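D-alanyl-D-alanine carboxypeptidase (Streptococcus pneumoniae R6, PDB 1XP4) probably removes the C-terminal D-alanine from peptidoglycan precursor peptides, acting as a serine-type D-Ala-D-Ala carboxypeptidase in cell wall biosynthesis. Local coordinates at residues I18-A22 with M244-T248; R217-L223 with F235-E241; I247-L251 with A266-M271. All coordinates share one frame. Residue numbers count along the deposited sequence, not the author numbering.

Contact 1. Residues I18-A22 with M244-T248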
loop_
_atom_site.group_PDB
_atom_site.type_symbol
_atom_site.label_atom_id
_atom_site.label_comp_id
_atom_site.label_asym_id
_atom_site.label_seq_id
_atom_site.Cartn_x
_atom_site.Cartn_y
_atom_site.Cartn_z
ATOM N N ILE A 18 -5.052 -11.021 -3.601
ATOM C CA ILE A 18 -5.763 -9.987 -4.337
ATOM C C ILE A 18 -4.720 -9.067 -4.946
ATOM O O ILE A 18 -3.660 -8.838 -4.361
ATOM C CB ILE A 18 -6.693 -9.143 -3.432
ATOM C CG1 ILE A 18 -7.602 -8.270 -4.304
ATOM C CG2 ILE A 18 -5.864 -8.254 -2.504
ATOM C CD1 ILE A 18 -8.674 -7.520 -3.534
ATOM N N ALA A 19 -5.023 -8.546 -6.126
ATOM C CA ALA A 19 -4.119 -7.648 -6.818
ATOM C C ALA A 19 -4.903 -6.416 -7.243
ATOM O O ALA A 19 -6.023 -6.536 -7.739
ATOM C CB ALA A 19 -3.540 -8.348 -8.034
ATOM N N VAL A 20 -4.332 -5.234 -7.050
ATOM C CA VAL A 20 -5.026 -4.010 -7.453
ATOM C C VAL A 20 -4.106 -2.995 -8.107
ATOM O O VAL A 20 -2.906 -2.966 -7.835
ATOM C CB VAL A 20 -5.720 -3.314 -6.260
ATOM C CG1 VAL A 20 -6.783 -4.218 -5.700
ATOM C CG2 VAL A 20 -4.705 -2.950 -5.191
ATOM N N GLU A 21 -4.672 -2.176 -8.988
ATOM C CA GLU A 21 -3.890 -1.139 -9.644
ATOM C C GLU A 21 -3.850 -0.050 -8.589
ATOM O O GLU A 21 -4.880 0.496 -8.215
ATOM C CB GLU A 21 -4.595 -0.666 -10.909
ATOM C CG GLU A 21 -3.787 0.294 -11.755
ATOM C CD GLU A 21 -3.851 1.710 -11.240
ATOM O OE1 GLU A 21 -4.981 2.212 -11.039
ATOM O OE2 GLU A 21 -2.776 2.322 -11.045
ATOM N N ALA A 22 -2.655 0.240 -8.090
ATOM C CA ALA A 22 -2.471 1.220 -7.022
ATOM C C ALA A 22 -3.315 2.478 -7.097
ATOM O O ALA A 22 -4.120 2.749 -6.200
ATOM C CB ALA A 22 -1.009 1.605 -6.915
HETATM N N MSE A 244 2.293 0.410 -15.434
HETATM C CA MSE A 244 1.230 0.350 -14.431
HETATM C C MSE A 244 1.690 -0.152 -13.061
HETATM O O MSE A 244 2.412 -1.151 -12.959
HETATM C CB MSE A 244 0.101 -0.538 -14.964
HETATM C CG MSE A 244 -1.044 -0.817 -14.002
HETATM SE SE MSE A 244 -2.440 -1.888 -14.856
HETATM C CE MSE A 244 -1.786 -3.662 -14.487
ATOM N N ARG A 245 1.266 0.548 -12.011
ATOM C CA ARG A 245 1.619 0.166 -10.645
ATOM C C ARG A 245 0.602 -0.822 -10.090
ATOM O O ARG A 245 -0.604 -0.562 -10.063
ATOM C CB ARG A 245 1.682 1.386 -9.734
ATOM C CG ARG A 245 2.071 1.044 -8.318
ATOM C CD ARG A 245 3.127 2.002 -7.815
ATOM N NE ARG A 245 4.226 1.256 -7.216
ATOM C CZ ARG A 245 5.490 1.659 -7.218
ATOM N NH1 ARG A 245 5.822 2.814 -7.784
ATOM N NH2 ARG A 245 6.427 0.887 -6.681
ATOM N N VAL A 246 1.106 -1.956 -9.632
ATOM C CA VAL A 246 0.259 -2.999 -9.105
ATOM C C VAL A 246 0.613 -3.315 -7.672
ATOM O O VAL A 246 1.791 -3.413 -7.328
ATOM C CB VAL A 246 0.412 -4.298 -9.927
ATOM C CG1 VAL A 246 -0.402 -5.417 -9.289
ATOM C CG2 VAL A 246 -0.025 -4.067 -11.369
ATOM N N ILE A 247 -0.411 -3.453 -6.836
ATOM C CA ILE A 247 -0.202 -3.828 -5.451
ATOM C C ILE A 247 -0.652 -5.270 -5.372
ATOM O O ILE A 247 -1.746 -5.619 -5.800
ATOM C CB ILE A 247 -1.015 -2.987 -4.475
ATOM C CG1 ILE A 247 -0.552 -1.529 -4.540
ATOM C CG2 ILE A 247 -0.828 -3.539 -3.062
ATOM C CD1 ILE A 247 -1.141 -0.653 -3.453
ATOM N N THR A 248 0.225 -6.102 -4.829
ATOM C CA THR A 248 0.004 -7.533 -4.716
ATOM C C THR A 248 -0.042 -8.021 -3.273
ATOM O O THR A 248 0.804 -7.656 -2.451
ATOM C CB THR A 248 1.125 -8.279 -5.489
ATOM O OG1 THR A 248 0.725 -8.430 -6.854
ATOM C CG2 THR A 248 1.424 -9.643 -4.881
#

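Contact 2. Residues R217-L223 with F235-E241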
loop_
_atom_site.group_PDB
_atom_site.type_symbol
_atom_site.label_atom_id
_atom_site.label_comp_id
_atom_site.label_asym_id
_atom_site.label_seq_id
_atom_site.Cartn_x
_atom_site.Cartn_y
_atom_site.Cartn_z
ATOM N N ARG A 217 12.632 -9.594 -9.979
ATOM C CA ARG A 217 11.620 -9.400 -11.011
ATOM C C ARG A 217 11.634 -7.894 -11.269
ATOM O O ARG A 217 11.241 -7.094 -10.418
ATOM C CB ARG A 217 10.248 -9.903 -10.518
ATOM C CG ARG A 217 9.003 -9.195 -11.083
ATOM C CD ARG A 217 8.637 -9.517 -12.530
ATOM N NE ARG A 217 7.928 -10.787 -12.681
ATOM C CZ ARG A 217 7.023 -11.036 -13.629
ATOM N NH1 ARG A 217 6.691 -10.104 -14.509
ATOM N NH2 ARG A 217 6.478 -12.236 -13.730
ATOM N N GLY A 218 12.133 -7.520 -12.442
ATOM C CA GLY A 218 12.233 -6.119 -12.804
ATOM C C GLY A 218 10.996 -5.286 -12.537
ATOM O O GLY A 218 9.896 -5.624 -12.986
ATOM N N GLY A 219 11.183 -4.185 -11.810
ATOM C CA GLY A 219 10.078 -3.296 -11.499
ATOM C C GLY A 219 9.720 -3.213 -10.025
ATOM O O GLY A 219 9.275 -2.175 -9.541
ATOM N N PHE A 220 9.935 -4.304 -9.307
ATOM C CA PHE A 220 9.549 -4.387 -7.896
ATOM C C PHE A 220 10.326 -3.351 -7.070
ATOM O O PHE A 220 11.351 -2.818 -7.481
ATOM C CB PHE A 220 9.829 -5.824 -7.395
ATOM C CG PHE A 220 8.586 -6.680 -7.435
ATOM C CD1 PHE A 220 8.289 -7.402 -8.579
ATOM C CD2 PHE A 220 7.649 -6.639 -6.409
ATOM C CE1 PHE A 220 7.041 -7.986 -8.733
ATOM C CE2 PHE A 220 6.416 -7.251 -6.571
ATOM C CZ PHE A 220 6.098 -7.909 -7.741
ATOM N N ASP A 221 9.731 -2.997 -5.912
ATOM C CA ASP A 221 10.374 -2.107 -4.923
ATOM C C ASP A 221 9.589 -2.116 -3.600
ATOM O O ASP A 221 9.663 -1.197 -2.808
ATOM C CB ASP A 221 10.507 -0.673 -5.458
ATOM C CG ASP A 221 9.207 -0.176 -6.079
ATOM O OD1 ASP A 221 8.300 -0.968 -6.277
ATOM O OD2 ASP A 221 9.119 1.007 -6.381
ATOM N N GLY A 222 8.767 -3.162 -3.426
ATOM C CA GLY A 222 8.071 -3.332 -2.136
ATOM C C GLY A 222 7.402 -4.705 -2.051
ATOM O O GLY A 222 7.433 -5.475 -2.988
ATOM N N LEU A 223 6.747 -5.009 -0.900
ATOM C CA LEU A 223 6.420 -3.994 0.097
ATOM C C LEU A 223 6.693 -4.468 1.526
ATOM O O LEU A 223 7.165 -3.722 2.366
ATOM C CB LEU A 223 4.925 -3.692 -0.036
ATOM C CG LEU A 223 4.513 -2.410 0.696
ATOM C CD1 LEU A 223 5.190 -1.165 0.118
ATOM C CD2 LEU A 223 3.008 -2.147 0.624
ATOM N N PHE A 235 3.369 -12.299 1.429
ATOM C CA PHE A 235 4.099 -11.164 0.903
ATOM C C PHE A 235 3.234 -10.130 0.189
ATOM O O PHE A 235 2.415 -10.463 -0.669
ATOM C CB PHE A 235 5.177 -11.672 -0.054
ATOM C CG PHE A 235 5.882 -10.589 -0.808
ATOM C CD1 PHE A 235 6.647 -9.641 -0.137
ATOM C CD2 PHE A 235 5.791 -10.527 -2.193
ATOM C CE1 PHE A 235 7.317 -8.644 -0.837
ATOM C CE2 PHE A 235 6.453 -9.539 -2.907
ATOM C CZ PHE A 235 7.222 -8.590 -2.227
ATOM N N VAL A 236 3.419 -8.869 0.561
ATOM C CA VAL A 236 2.701 -7.789 -0.085
ATOM C C VAL A 236 3.765 -7.190 -0.982
ATOM O O VAL A 236 4.821 -6.777 -0.497
ATOM C CB VAL A 236 2.221 -6.695 0.906
ATOM C CG1 VAL A 236 1.489 -5.606 0.140
ATOM C CG2 VAL A 236 1.299 -7.287 1.957
ATOM N N GLY A 237 3.505 -7.166 -2.284
ATOM C CA GLY A 237 4.472 -6.605 -3.204
ATOM C C GLY A 237 3.880 -5.540 -4.100
ATOM O O GLY A 237 2.718 -5.622 -4.483
ATOM N N THR A 238 4.668 -4.519 -4.416
ATOM C CA THR A 238 4.205 -3.468 -5.315
ATOM C C THR A 238 5.225 -3.396 -6.448
ATOM O O THR A 238 6.411 -3.658 -6.247
ATOM C CB THR A 238 4.096 -2.092 -4.611
ATOM O OG1 THR A 238 3.553 -1.133 -5.529
ATOM C CG2 THR A 238 5.461 -1.612 -4.142
ATOM N N THR A 239 4.765 -3.051 -7.643
ATOM C CA THR A 239 5.666 -2.994 -8.779
ATOM C C THR A 239 5.098 -2.145 -9.896
ATOM O O THR A 239 3.895 -1.889 -9.946
ATOM C CB THR A 239 5.910 -4.402 -9.344
ATOM O OG1 THR A 239 6.958 -4.357 -10.315
ATOM C CG2 THR A 239 4.652 -4.918 -10.022
ATOM N N VAL A 240 5.973 -1.702 -10.788
ATOM C CA VAL A 240 5.547 -0.922 -11.935
ATOM C C VAL A 240 5.902 -1.760 -13.144
ATOM O O VAL A 240 7.065 -1.821 -13.537
ATOM C CB VAL A 240 6.278 0.431 -12.052
ATOM C CG1 VAL A 240 5.794 1.164 -13.296
ATOM C CG2 VAL A 240 6.026 1.277 -10.817
ATOM N N GLU A 241 4.898 -2.417 -13.715
ATOM C CA GLU A 241 5.111 -3.259 -14.878
ATOM C C GLU A 241 4.289 -2.723 -16.038
ATOM O O GLU A 241 3.088 -2.502 -15.903
ATOM C CB GLU A 241 4.711 -4.698 -14.562
ATOM C CG GLU A 241 5.686 -5.730 -15.074
ATOM C CD GLU A 241 5.401 -7.111 -14.523
ATOM O OE1 GLU A 241 4.354 -7.685 -14.878
ATOM O OE2 GLU A 241 6.216 -7.625 -13.727
#

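Contact 3. Residues I247-L251 with A266-M271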
loop_
_atom_site.group_PDB
_atom_site.type_symbol
_atom_site.label_atom_id
_atom_site.label_comp_id
_atom_site.label_asym_id
_atom_site.label_seq_id
_atom_site.Cartn_x
_atom_site.Cartn_y
_atom_site.Cartn_z
ATOM N N ILE A 247 -0.411 -3.453 -6.836
ATOM C CA ILE A 247 -0.202 -3.828 -5.451
ATOM C C ILE A 247 -0.652 -5.270 -5.372
ATOM O O ILE A 247 -1.746 -5.619 -5.800
ATOM C CB ILE A 247 -1.015 -2.987 -4.475
ATOM C CG1 ILE A 247 -0.552 -1.529 -4.540
ATOM C CG2 ILE A 247 -0.828 -3.539 -3.062
ATOM C CD1 ILE A 247 -1.141 -0.653 -3.453
ATOM N N THR A 248 0.225 -6.102 -4.829
ATOM C CA THR A 248 0.004 -7.533 -4.716
ATOM C C THR A 248 -0.042 -8.021 -3.273
ATOM O O THR A 248 0.804 -7.656 -2.451
ATOM C CB THR A 248 1.125 -8.279 -5.489
ATOM O OG1 THR A 248 0.725 -8.430 -6.854
ATOM C CG2 THR A 248 1.424 -9.643 -4.881
ATOM N N VAL A 249 -1.038 -8.847 -2.977
ATOM C CA VAL A 249 -1.089 -9.444 -1.669
ATOM C C VAL A 249 -1.275 -10.948 -1.802
ATOM O O VAL A 249 -2.270 -11.449 -2.260
ATOM C CB VAL A 249 -2.271 -8.809 -0.965
ATOM C CG1 VAL A 249 -2.344 -9.299 0.456
ATOM C CG2 VAL A 249 -2.129 -7.291 -0.972
ATOM N N VAL A 250 -0.218 -11.704 -1.462
ATOM C CA VAL A 250 -0.289 -13.161 -1.468
ATOM C C VAL A 250 -0.147 -13.648 0.001
ATOM O O VAL A 250 0.925 -13.593 0.564
ATOM C CB VAL A 250 0.915 -13.665 -2.303
ATOM C CG1 VAL A 250 1.299 -15.105 -1.929
ATOM C CG2 VAL A 250 0.670 -13.614 -3.796
ATOM N N LEU A 251 -1.248 -14.135 0.652
ATOM C CA LEU A 251 -1.047 -14.595 2.057
ATOM C C LEU A 251 -1.631 -15.949 2.417
ATOM O O LEU A 251 -2.441 -16.070 3.326
ATOM C CB LEU A 251 -1.646 -13.651 3.101
ATOM C CG LEU A 251 -2.364 -12.427 2.582
ATOM C CD1 LEU A 251 -3.801 -12.362 3.067
ATOM C CD2 LEU A 251 -1.711 -11.172 3.117
ATOM N N ALA A 266 5.053 -17.191 -6.642
ATOM C CA ALA A 266 3.610 -17.066 -6.746
ATOM C C ALA A 266 3.235 -15.654 -7.167
ATOM O O ALA A 266 2.316 -15.463 -7.958
ATOM C CB ALA A 266 2.968 -17.402 -5.411
ATOM N N THR A 267 3.948 -14.668 -6.625
ATOM C CA THR A 267 3.700 -13.267 -6.961
ATOM C C THR A 267 4.111 -13.036 -8.406
ATOM O O THR A 267 3.376 -12.432 -9.187
ATOM C CB THR A 267 4.514 -12.288 -6.076
ATOM O OG1 THR A 267 4.104 -12.409 -4.708
ATOM C CG2 THR A 267 4.289 -10.849 -6.542
ATOM N N SER A 268 5.298 -13.511 -8.758
ATOM C CA SER A 268 5.774 -13.366 -10.123
ATOM C C SER A 268 4.745 -14.029 -11.040
ATOM O O SER A 268 4.481 -13.559 -12.144
ATOM C CB SER A 268 7.138 -14.037 -10.286
ATOM O OG SER A 268 7.684 -13.725 -11.552
ATOM N N SER A 269 4.144 -15.111 -10.559
ATOM C CA SER A 269 3.147 -15.826 -11.338
ATOM C C SER A 269 1.904 -14.971 -11.526
ATOM O O SER A 269 1.322 -14.925 -12.611
ATOM C CB SER A 269 2.765 -17.120 -10.635
ATOM O OG SER A 269 1.763 -17.795 -11.367
ATOM N N LEU A 270 1.507 -14.294 -10.453
ATOM C CA LEU A 270 0.338 -13.429 -10.472
ATOM C C LEU A 270 0.526 -12.256 -11.429
ATOM O O LEU A 270 -0.426 -11.815 -12.071
ATOM C CB LEU A 270 0.048 -12.916 -9.053
ATOM C CG LEU A 270 -1.031 -11.846 -8.816
ATOM C CD1 LEU A 270 -2.308 -12.173 -9.566
ATOM C CD2 LEU A 270 -1.303 -11.746 -7.324
HETATM N N MSE A 271 1.754 -11.758 -11.534
HETATM C CA MSE A 271 2.027 -10.624 -12.408
HETATM C C MSE A 271 2.065 -10.970 -13.888
HETATM O O MSE A 271 1.739 -10.128 -14.732
HETATM C CB MSE A 271 3.317 -9.931 -11.984
HETATM C CG MSE A 271 3.195 -9.231 -10.633
HETATM SE SE MSE A 271 2.166 -7.571 -10.626
HETATM C CE MSE A 271 1.115 -7.747 -12.210
#

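Contact 1. Residues I18-A22 with M244-T248
Three backbone hydrogen bonds join 18-22 to 244-248, two neighbouring strands that run antiparallel with 153° between their directions and axes 4.6 Å apart. Val20 and Ile247 form the hydrogen-bonded pair: Val20 N donates to Ile247 O at 2.9 Å, and Ile247 N donates to Val20 O at 2.7 Å, almost straight at 176°. Two residues on, Ala22 N donates to Arg245 O at 3.0 Å, so the ladder continues past the end of strand 17-21. In the flanking non-hydrogen-bonded pairs, Ala19-Thr248 and Glu21-Val246, CA atoms stand 4.6 Å apart. The same carbonyls also receive CA-H...O contacts, such as Ala19 CA to Ile247 O at 3.3 Å. Several polar groups not used here have partners elsewhere: Ala19 bonds to strand 26-31, the backbones of Val246 and Thr248 to strand 234-241, and Ala22 O to Arg178. The carboxylate of Glu21 accepts from the amide of Thr24 and, weakly, from that of Asn23, while Arg245 salt-bridges Asp221 through NH2 and hydrogen-bonds Thr238 OG1 through NE. Side chains alternate. Val20 CG2 meets Ile247 CB at 3.8 Å on the face covered by helix 170-183; Ala19, Val246 and Thr248 face helix 262-277. Such pairing, with main-chain polarity spent between strands and apolar groups turned to both helical layers, is what lets this central part of the penicillin-binding-protein sheet lie buried.

Contact 2. Residues R217-L223 with F235-E241
The salt bridge from Arg217 NH1 to Glu241 OE2, at 2.6 Å, is the contact's charged link, although its 123° angle makes the hydrogen bond within it weak. Both charges have further partners on helix 262-277: Arg217 NH2 meets Asp272 and Ser268, and Glu241 OE1 meets Ser275. Between the backbones the firmest bond is Leu223 N to Val236 O, 2.6 Å at 132°. Asp221 N to Thr238 O (3.4 Å) and Thr238 N to Gly222 O (3.3 Å) are weak, so this end of the antiparallel hairpin 220-228/234-241 is loosely zipped. On the side facing helix 262-277, Thr239 CB sits 3.7 Å from the centroid of the Phe220 ring and 6° off its normal, a CH-pi contact, while Phe220 CE2 approaches Phe235 CE2 at 4.3 Å. The approach of the rings needs glycine at 237, since a CB there would clash with both. Toward helix 170-183, Leu223 CD2 meets Val236 CG1 at 3.8 Å. The next residue, Lys224, the predicted substrate-binding lysine, is consistent with the lysine of the family's K(T/S)G motif. The chemistry implies that the strand leading to it is held by side chains and charge as much as by sparse hydrogen bonding.

Contact 3. Residues I247-L251 with A266-M271
Thr248 lays its methyl against that of Thr267, CG2 to CG2 at 3.5 Å, and the side chain also meets the next helical turn, with OG1 3.9 Å from Leu270 CD2 and 4.1 Å from SE of selenomethionine Met271. Two residues along the strand, Val250 also points its CA-CB bond toward the helix. Its CG2 lies 3.8 Å from Thr267 OG1 and 4.5 Å from Leu270 CD2, and its CG1 is 4.5 Å from Ala266 CB. No hydrogen bond crosses; Thr267 OG1 instead bonds to the carbonyl of Arg263 one turn earlier, which suits a hydroxyl set among methyl groups. This is a helix-on-sheet layer of the penicillin-recognising fold: helix 262-277 lies across one face of the five-stranded antiparallel sheet, here with axes 9.3 Å apart and 135° between directions. The spacing i, i+1, i+4, i+5 of Ala266, Thr267, Leu270 and Met271 places one side of the helix on the strand, whereas Ser268 and Ser269 make no contact with it. Strand alternation does the matching sorting, because Ile247 and Val249 point away from this helix and pack on helix 170-183 beyond the sheet. Leu270 and Met271 also bridge to neighbouring strands, touching Ala19 and Thr239.

Strand 244-253 ties the three contacts together, their centres about 9 Å apart. Contact 1 lies on one edge of it and contact 2 reaches its other edge: Gly237 O is 2.6 Å from Thr248 N, and Arg245 NH2 is bridged to Asp221 OD1 at 2.7 Å. Contact 3, sharing Ile247 and Thr248 with contact 1, lies on one sheet face, with Met271 SE 3.6 Å from Val246 CG1 and Phe235 CD2 3.6 Å from Thr267 OG1. Contact 2 lies nearest the predicted catalytic centre: Leu223 directly precedes Lys224, and, side chain to side chain, Val236 is about 9 Å from the predicted acyl-ester serine, Ser41. Ile247 and Thr248 stand about 10 and 11 Å from Lys224.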